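PDB 1O5K: 4-hydroxy-tetrahydrodipicolinate synthase from Thermotoga maritima, which probably catalyses the condensation of pyruvate with (S)-aspartate-beta-semialdehyde to 4-hydroxy-tetrahydrodipicolinate, a step of lysine biosynthesis. Local coordinates for residues V47-L53 / I82-G87; V260-P266 / V286-T292. All coordinates share one frame; numbering follows the deposited sequence.

Interaction 1 pairs two neighbouring strands of the TIM barrel, its centre about 8 Å from the centre of the chain, whereas interaction 2, its centre about 18 Å from that point, ties the turn before helix 265-273 to the start of helix 290-302. The centres of the two contacts lie about 24 Å apart and their nearest atoms about 10 Å, so they do not touch. In interaction 1 the side chain of Ile51 comes about 4 Å from that of Ile218, a predicted pyruvate-binding residue. From 260-266, Asn263 hydrogen-bonds through OD1 to the hydroxyl of Thr56, another residue predicted to bind pyruvate, while Thr262 bonds to Lys120 of the second subunit.

Interaction 1. Residues V47-L53 / I82-G87; sequences VNALIVL and IPVIVG
Strands 49-52 and 84-87 are adjacent staves of the TIM barrel, the two strands of a beta-alpha-beta unit whose connecting helix is 64-78. They run parallel, and Ile51 pairs with Ile85 at a CA-CA distance of 4.7 Å. Four backbone hydrogen bonds join them in the usual parallel ladder: Leu50 N to Pro83 O (3.0 Å), Ile85 N to Leu50 O (2.8 Å), Val52 N to Ile85 O and Gly87 N to Val52 O. All are nearly straight at hydrogen, and longer CA-H...O contacts reinforce them, such as Ile51 CA to Ile85 O at 3.2 Å.

The side chains sort by face. Ile51 and Ile85 lie side by side and point the same way, with Ile51 CG1 4.0 Å from Ile85 CB; the two CD1 methyls also approach each other. On the face of Leu50, Val52, Val84 and Val86, Val52 CG2 meets Val84 CG1 at 4.2 Å. Helices 32-44 and 64-78 pack here, Val39 and Thr74 against Leu50 and Leu70 against Val52.

Ahead of the ladder, Ile82 turns its side chain to the first strand. Its CG1 sits between the backbone N and the carbonyl carbon (chi1 59°), and the extended arm beyond carries Ile82 CD1 to Leu50 CG, 3.9 Å away. Ile82 CG2 instead rests by Val47 O at 3.6 Å. Beside it, the Pro83 ring places CG against the methyl of Ala49.

Gly87 ends the pairing with its CA against Leu53 O, a CA-H...O contact. The four bonds satisfy Leu50 and Val52 and their partners opposite, while Ile51 bonds to the backbones of Thr19 and Ile21 and Val84 N to Asn109 OD1, leaving hydrocarbon to pack on both faces of the barrel wall.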
ATOM      1  N   VAL A  47      35.944   5.385  -5.760  1.00 26.17           N
ATOM      2  CA  VAL A  47      34.956   4.323  -5.774  1.00 26.32           C
ATOM      3  C   VAL A  47      35.641   2.961  -5.622  1.00 24.02           C
ATOM      4  O   VAL A  47      36.743   2.756  -6.117  1.00 23.21           O
ATOM      5  CB  VAL A  47      34.101   4.505  -7.072  1.00 28.22           C
ATOM      6  CG1 VAL A  47      33.386   3.301  -7.512  1.00 35.97           C
ATOM      7  CG2 VAL A  47      33.134   5.669  -6.840  1.00 26.70           C
ATOM      8  N   ASN A  48      34.983   2.039  -4.920  1.00 23.25           N
ATOM      9  CA  ASN A  48      35.599   0.805  -4.522  1.00 23.87           C
ATOM     10  C   ASN A  48      35.202  -0.429  -5.339  1.00 27.03           C
ATOM     11  O   ASN A  48      35.783  -1.465  -5.161  1.00 22.42           O
ATOM     12  CB  ASN A  48      35.383   0.561  -3.033  1.00 29.13           C
ATOM     13  CG  ASN A  48      36.467   1.298  -2.195  1.00 38.54           C
ATOM     14  OD1 ASN A  48      37.545   1.574  -2.707  1.00 40.33           O
ATOM     15  ND2 ASN A  48      36.172   1.626  -0.983  1.00 38.81           N
ATOM     16  N   ALA A  49      34.258  -0.267  -6.243  1.00 22.66           N
ATOM     17  CA  ALA A  49      33.793  -1.339  -7.180  1.00 24.84           C
ATOM     18  C   ALA A  49      32.972  -0.741  -8.278  1.00 25.85           C
ATOM     19  O   ALA A  49      32.473   0.385  -8.161  1.00 26.69           O
ATOM     20  CB  ALA A  49      32.954  -2.370  -6.457  1.00 25.33           C
ATOM     21  N   LEU A  50      32.898  -1.467  -9.403  1.00 26.11           N
ATOM     22  CA  LEU A  50      31.964  -1.118 -10.470  1.00 23.82           C
ATOM     23  C   LEU A  50      31.023  -2.282 -10.717  1.00 26.03           C
ATOM     24  O   LEU A  50      31.474  -3.441 -10.904  1.00 26.52           O
ATOM     25  CB  LEU A  50      32.642  -0.746 -11.780  1.00 25.46           C
ATOM     26  CG  LEU A  50      33.562   0.461 -11.810  1.00 25.20           C
ATOM     27  CD1 LEU A  50      34.269   0.500 -13.113  1.00 30.36           C
ATOM     28  CD2 LEU A  50      32.779   1.735 -11.627  1.00 32.61           C
ATOM     29  N   ILE A  51      29.741  -1.952 -10.745  1.00 25.40           N
ATOM     30  CA  ILE A  51      28.682  -2.857 -11.121  1.00 24.03           C
ATOM     31  C   ILE A  51      28.256  -2.464 -12.535  1.00 25.41           C
ATOM     32  O   ILE A  51      27.728  -1.364 -12.773  1.00 29.12           O
ATOM     33  CB  ILE A  51      27.502  -2.844 -10.144  1.00 24.26           C
ATOM     34  CG1 ILE A  51      27.873  -3.598  -8.837  1.00 26.23           C
ATOM     35  CG2 ILE A  51      26.315  -3.495 -10.777  1.00 25.84           C
ATOM     36  CD1 ILE A  51      28.906  -2.890  -7.990  1.00 26.36           C
ATOM     37  N   VAL A  52      28.531  -3.361 -13.470  1.00 23.71           N
ATOM     38  CA  VAL A  52      28.261  -3.134 -14.890  1.00 25.27           C
ATOM     39  C   VAL A  52      27.031  -3.972 -15.284  1.00 26.59           C
ATOM     40  O   VAL A  52      26.883  -5.125 -14.847  1.00 25.05           O
ATOM     41  CB  VAL A  52      29.501  -3.577 -15.700  1.00 25.22           C
ATOM     42  CG1 VAL A  52      29.253  -3.510 -17.181  1.00 37.18           C
ATOM     43  CG2 VAL A  52      30.719  -2.671 -15.367  1.00 33.18           C
ATOM     44  N   LEU A  53      26.164  -3.426 -16.139  1.00 23.79           N
ATOM     45  CA  LEU A  53      24.980  -4.137 -16.612  1.00 27.00           C
ATOM     46  C   LEU A  53      23.983  -4.517 -15.507  1.00 25.97           C
ATOM     47  O   LEU A  53      23.384  -5.564 -15.546  1.00 27.73           O
ATOM     48  CB  LEU A  53      25.364  -5.360 -17.471  1.00 27.72           C
ATOM     49  CG  LEU A  53      26.098  -4.918 -18.742  1.00 29.36           C
ATOM     50  CD1 LEU A  53      26.881  -6.103 -19.296  1.00 34.13           C
ATOM     51  CD2 LEU A  53      25.165  -4.343 -19.797  1.00 33.52           C
ATOM     52  N   ILE A  82      39.994  -2.206  -8.787  1.00 23.53           N
ATOM     53  CA  ILE A  82      38.782  -2.510  -8.013  1.00 24.86           C
ATOM     54  C   ILE A  82      38.044  -3.606  -8.720  1.00 25.36           C
ATOM     55  O   ILE A  82      38.272  -3.815  -9.914  1.00 25.53           O
ATOM     56  CB  ILE A  82      37.902  -1.272  -7.920  1.00 24.18           C
ATOM     57  CG1 ILE A  82      37.513  -0.787  -9.312  1.00 26.62           C
ATOM     58  CG2 ILE A  82      38.657  -0.143  -7.202  1.00 28.03           C
ATOM     59  CD1 ILE A  82      36.585   0.429  -9.303  1.00 26.85           C
ATOM     60  N   PRO A  83      37.172  -4.334  -8.018  1.00 24.99           N
ATOM     61  CA  PRO A  83      36.438  -5.410  -8.682  1.00 25.15           C
ATOM     62  C   PRO A  83      35.408  -4.921  -9.648  1.00 23.37           C
ATOM     63  O   PRO A  83      34.792  -3.811  -9.444  1.00 26.16           O
ATOM     64  CB  PRO A  83      35.750  -6.137  -7.548  1.00 24.40           C
ATOM     65  CG  PRO A  83      35.726  -5.242  -6.482  1.00 25.88           C
ATOM     66  CD  PRO A  83      36.900  -4.311  -6.577  1.00 27.02           C
ATOM     67  N   VAL A  84      35.179  -5.748 -10.678  1.00 26.73           N
ATOM     68  CA  VAL A  84      34.151  -5.493 -11.677  1.00 24.66           C
ATOM     69  C   VAL A  84      33.131  -6.604 -11.515  1.00 25.02           C
ATOM     70  O   VAL A  84      33.433  -7.785 -11.680  1.00 24.26           O
ATOM     71  CB  VAL A  84      34.748  -5.456 -13.124  1.00 26.13           C
ATOM     72  CG1 VAL A  84      33.657  -5.378 -14.231  1.00 22.92           C
ATOM     73  CG2 VAL A  84      35.708  -4.268 -13.259  1.00 24.48           C
ATOM     74  N   ILE A  85      31.947  -6.196 -11.138  1.00 21.57           N
ATOM     75  CA  ILE A  85      30.838  -7.054 -10.826  1.00 22.86           C
ATOM     76  C   ILE A  85      29.787  -6.864 -11.941  1.00 24.95           C
ATOM     77  O   ILE A  85      29.372  -5.754 -12.199  1.00 25.96           O
ATOM     78  CB  ILE A  85      30.269  -6.682  -9.461  1.00 22.99           C
ATOM     79  CG1 ILE A  85      31.326  -6.865  -8.374  1.00 22.98           C
ATOM     80  CG2 ILE A  85      29.029  -7.543  -9.159  1.00 25.39           C
ATOM     81  CD1 ILE A  85      30.902  -6.432  -7.018  1.00 32.78           C
ATOM     82  N   VAL A  86      29.381  -7.958 -12.572  1.00 24.72           N
ATOM     83  CA  VAL A  86      28.549  -7.937 -13.767  1.00 24.87           C
ATOM     84  C   VAL A  86      27.138  -8.419 -13.427  1.00 27.42           C
ATOM     85  O   VAL A  86      26.966  -9.485 -12.818  1.00 24.56           O
ATOM     86  CB  VAL A  86      29.135  -8.825 -14.829  1.00 24.69           C
ATOM     87  CG1 VAL A  86      28.221  -8.897 -16.062  1.00 25.47           C
ATOM     88  CG2 VAL A  86      30.553  -8.347 -15.176  1.00 28.60           C
ATOM     89  N   GLY A  87      26.150  -7.611 -13.756  1.00 23.43           N
ATOM     90  CA  GLY A  87      24.769  -8.042 -13.700  1.00 25.70           C
ATOM     91  C   GLY A  87      24.515  -9.231 -14.630  1.00 27.62           C
ATOM     92  O   GLY A  87      24.868  -9.182 -15.780  1.00 28.45           O
TER

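Interaction 2. Residues V260-P266 / V286-T292; sequences VETNPIP and VPASEKT
Glu261 reaches across to the N-cap of helix 290-302, its carboxylate accepting the Ser289 amide and the Thr292 hydroxyl. This joins the loop leading into helix 265-273 to the C-terminal helix outside the barrel. Glu261 OE2 carries most of the load. With its syn lone pair, Glu261 OE2 takes Ser289 N at 2.9 Å, with an angle of 163° at hydrogen. Thr292 OG1 donates to Glu261 OE2 from the anti side at 2.7 Å, only 15° out of the carboxylate plane. The other oxygen, OE1, accepts from a water that also donates to Pro287 O, so both carboxylate oxygens have partners. Being at the N-terminal end of a helix, the negative charge is probably stabilised by the helix dipole too.

Ser289 caps its own helix: Ser289 OG, turned between the backbone N and the carbonyl carbon (chi1 70°), accepts from Thr292 N at 3.1 Å. Thr292 is thus held through its backbone by Ser289 and through its hydroxyl by Glu261, while Thr292 CG2 packs on Val260 CG2, 3.6 Å away.

A second water bridges the backbones, donating to Ile265 O and accepting from Ala288 N. Ile265 supplies the apolar part, with Ile265 CG2 against Ala288 CB at 3.8 Å, and Thr122 of the second subunit packs against both Glu261 and Ile265. Not every acceptor is served: Val286 O is buried without a hydrogen-bond partner in the model, its nearest side-chain neighbour here being Ile265 CG1 at 3.3 Å.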
ATOM      1  N   VAL A 260      13.093  10.984 -10.012  1.00 26.56           N
ATOM      2  CA  VAL A 260      11.789  11.577 -10.337  1.00 26.81           C
ATOM      3  C   VAL A 260      11.160  10.902 -11.564  1.00 27.07           C
ATOM      4  O   VAL A 260       9.962  11.000 -11.761  1.00 27.80           O
ATOM      5  CB  VAL A 260      11.845  13.106 -10.482  1.00 27.37           C
ATOM      6  CG1 VAL A 260      12.208  13.742  -9.154  1.00 28.78           C
ATOM      7  CG2 VAL A 260      12.861  13.548 -11.544  1.00 24.11           C
ATOM      8  N   GLU A 261      11.988  10.297 -12.414  1.00 23.32           N
ATOM      9  CA  GLU A 261      11.531   9.373 -13.437  1.00 23.90           C
ATOM     10  C   GLU A 261      12.346   8.137 -13.228  1.00 23.19           C
ATOM     11  O   GLU A 261      13.372   8.185 -12.567  1.00 24.02           O
ATOM     12  CB  GLU A 261      11.804   9.921 -14.831  1.00 25.44           C
ATOM     13  CG  GLU A 261      11.010  11.184 -15.087  1.00 26.87           C
ATOM     14  CD  GLU A 261      11.092  11.621 -16.534  1.00 33.36           C
ATOM     15  OE1 GLU A 261      10.596  10.894 -17.405  1.00 35.13           O
ATOM     16  OE2 GLU A 261      11.674  12.678 -16.789  1.00 29.81           O
ATOM     17  N   THR A 262      11.900   7.028 -13.800  1.00 24.41           N
ATOM     18  CA  THR A 262      12.597   5.762 -13.603  1.00 25.28           C
ATOM     19  C   THR A 262      14.087   5.849 -13.933  1.00 23.57           C
ATOM     20  O   THR A 262      14.469   6.269 -15.022  1.00 22.49           O
ATOM     21  CB  THR A 262      11.970   4.727 -14.509  1.00 26.00           C
ATOM     22  OG1 THR A 262      10.595   4.565 -14.147  1.00 26.07           O
ATOM     23  CG2 THR A 262      12.673   3.365 -14.311  1.00 26.74           C
ATOM     24  N   ASN A 263      14.926   5.357 -13.015  1.00 24.39           N
ATOM     25  CA  ASN A 263      16.365   5.277 -13.227  1.00 24.75           C
ATOM     26  C   ASN A 263      16.589   4.226 -14.322  1.00 26.01           C
ATOM     27  O   ASN A 263      15.968   3.154 -14.251  1.00 25.18           O
ATOM     28  CB  ASN A 263      16.995   4.783 -11.909  1.00 26.72           C
ATOM     29  CG  ASN A 263      18.411   4.381 -12.044  1.00 26.34           C
ATOM     30  OD1 ASN A 263      18.758   3.226 -11.755  1.00 29.61           O
ATOM     31  ND2 ASN A 263      19.271   5.320 -12.384  1.00 20.04           N
ATOM     32  N   PRO A 264      17.493   4.435 -15.282  1.00 23.70           N
ATOM     33  CA  PRO A 264      18.435   5.571 -15.369  1.00 23.64           C
ATOM     34  C   PRO A 264      18.064   6.777 -16.246  1.00 24.08           C
ATOM     35  O   PRO A 264      18.976   7.442 -16.770  1.00 22.10           O
ATOM     36  CB  PRO A 264      19.657   4.911 -15.946  1.00 23.34           C
ATOM     37  CG  PRO A 264      19.097   3.885 -16.902  1.00 28.60           C
ATOM     38  CD  PRO A 264      17.804   3.394 -16.278  1.00 25.07           C
ATOM     39  N   ILE A 265      16.779   7.073 -16.419  1.00 22.83           N
ATOM     40  CA  ILE A 265      16.410   8.219 -17.197  1.00 23.76           C
ATOM     41  C   ILE A 265      17.014   9.512 -16.630  1.00 23.56           C
ATOM     42  O   ILE A 265      17.702  10.248 -17.389  1.00 22.87           O
ATOM     43  CB  ILE A 265      14.895   8.303 -17.424  1.00 20.85           C
ATOM     44  CG1 ILE A 265      14.465   7.193 -18.370  1.00 23.39           C
ATOM     45  CG2 ILE A 265      14.510   9.610 -17.989  1.00 23.21           C
ATOM     46  CD1 ILE A 265      12.982   6.994 -18.387  1.00 22.31           C
ATOM     47  N   PRO A 266      16.809   9.828 -15.348  1.00 26.12           N
ATOM     48  CA  PRO A 266      17.421  11.066 -14.793  1.00 24.81           C
ATOM     49  C   PRO A 266      18.939  11.084 -14.759  1.00 25.77           C
ATOM     50  O   PRO A 266      19.551  12.076 -15.189  1.00 23.85           O
ATOM     51  CB  PRO A 266      16.857  11.112 -13.363  1.00 24.53           C
ATOM     52  CG  PRO A 266      15.530  10.338 -13.504  1.00 26.63           C
ATOM     53  CD  PRO A 266      15.991   9.163 -14.300  1.00 25.83           C
ATOM     54  N   VAL A 286      13.061   6.249 -22.564  1.00 23.16           N
ATOM     55  CA  VAL A 286      13.128   7.448 -23.383  1.00 22.46           C
ATOM     56  C   VAL A 286      13.758   8.535 -22.542  1.00 23.64           C
ATOM     57  O   VAL A 286      13.814   8.401 -21.324  1.00 23.82           O
ATOM     58  CB  VAL A 286      11.770   7.927 -23.877  1.00 25.92           C
ATOM     59  CG1 VAL A 286      11.053   6.854 -24.774  1.00 27.20           C
ATOM     60  CG2 VAL A 286      10.893   8.409 -22.697  1.00 30.49           C
ATOM     61  N   PRO A 287      14.322   9.558 -23.173  1.00 23.44           N
ATOM     62  CA  PRO A 287      14.916  10.674 -22.429  1.00 25.18           C
ATOM     63  C   PRO A 287      13.995  11.418 -21.453  1.00 24.21           C
ATOM     64  O   PRO A 287      12.775  11.527 -21.626  1.00 22.40           O
ATOM     65  CB  PRO A 287      15.389  11.623 -23.537  1.00 29.88           C
ATOM     66  CG  PRO A 287      15.717  10.706 -24.681  1.00 28.26           C
ATOM     67  CD  PRO A 287      14.556   9.691 -24.616  1.00 26.33           C
ATOM     68  N   ALA A 288      14.653  11.996 -20.461  1.00 25.67           N
ATOM     69  CA  ALA A 288      14.026  12.742 -19.398  1.00 26.45           C
ATOM     70  C   ALA A 288      13.198  13.855 -19.944  1.00 25.64           C
ATOM     71  O   ALA A 288      13.516  14.434 -21.002  1.00 23.59           O
ATOM     72  CB  ALA A 288      15.088  13.334 -18.441  1.00 23.39           C
ATOM     73  N   SER A 289      12.095  14.135 -19.247  1.00 23.92           N
ATOM     74  CA  SER A 289      11.283  15.309 -19.567  1.00 26.45           C
ATOM     75  C   SER A 289      12.061  16.580 -19.285  1.00 26.35           C
ATOM     76  O   SER A 289      13.000  16.567 -18.499  1.00 25.22           O
ATOM     77  CB  SER A 289      10.047  15.371 -18.699  1.00 29.35           C
ATOM     78  OG  SER A 289      10.424  15.685 -17.370  1.00 33.54           O
ATOM     79  N   GLU A 290      11.635  17.684 -19.896  1.00 26.41           N
ATOM     80  CA  GLU A 290      12.265  19.005 -19.647  1.00 30.09           C
ATOM     81  C   GLU A 290      12.203  19.453 -18.181  1.00 28.99           C
ATOM     82  O   GLU A 290      13.118  20.107 -17.688  1.00 26.64           O
ATOM     83  CB  GLU A 290      11.583  20.093 -20.489  1.00 29.89           C
ATOM     84  CG  GLU A 290      11.842  19.957 -21.980  1.00 41.34           C
ATOM     85  N   LYS A 291      11.091  19.144 -17.520  1.00 28.92           N
ATOM     86  CA  LYS A 291      10.943  19.371 -16.089  1.00 30.92           C
ATOM     87  C   LYS A 291      12.035  18.680 -15.267  1.00 27.66           C
ATOM     88  O   LYS A 291      12.639  19.323 -14.411  1.00 27.95           O
ATOM     89  CB  LYS A 291       9.542  18.935 -15.602  1.00 32.58           C
ATOM     90  CG  LYS A 291       8.476  19.989 -15.927  1.00 44.91           C
ATOM     91  CD  LYS A 291       7.106  19.608 -15.384  1.00 41.12           C
ATOM     92  CE  LYS A 291       6.007  20.548 -15.913  1.00 51.14           C
ATOM     93  NZ  LYS A 291       4.634  19.999 -15.604  1.00 59.09           N
ATOM     94  N   THR A 292      12.311  17.403 -15.549  1.00 29.16           N
ATOM     95  CA  THR A 292      13.356  16.655 -14.852  1.00 26.89           C
ATOM     96  C   THR A 292      14.726  17.275 -15.155  1.00 23.22           C
ATOM     97  O   THR A 292      15.567  17.408 -14.291  1.00 25.31           O
ATOM     98  CB  THR A 292      13.344  15.186 -15.313  1.00 27.20           C
ATOM     99  OG1 THR A 292      12.100  14.537 -14.942  1.00 25.61           O
ATOM    100  CG2 THR A 292      14.477  14.357 -14.657  1.00 30.56           C
TER
HETATM  101  O   HOH W   1      10.584  11.374 -20.025  1.00 24.73           O
HETATM  102  O   HOH W   2      17.382  11.195 -19.908  1.00 17.58           O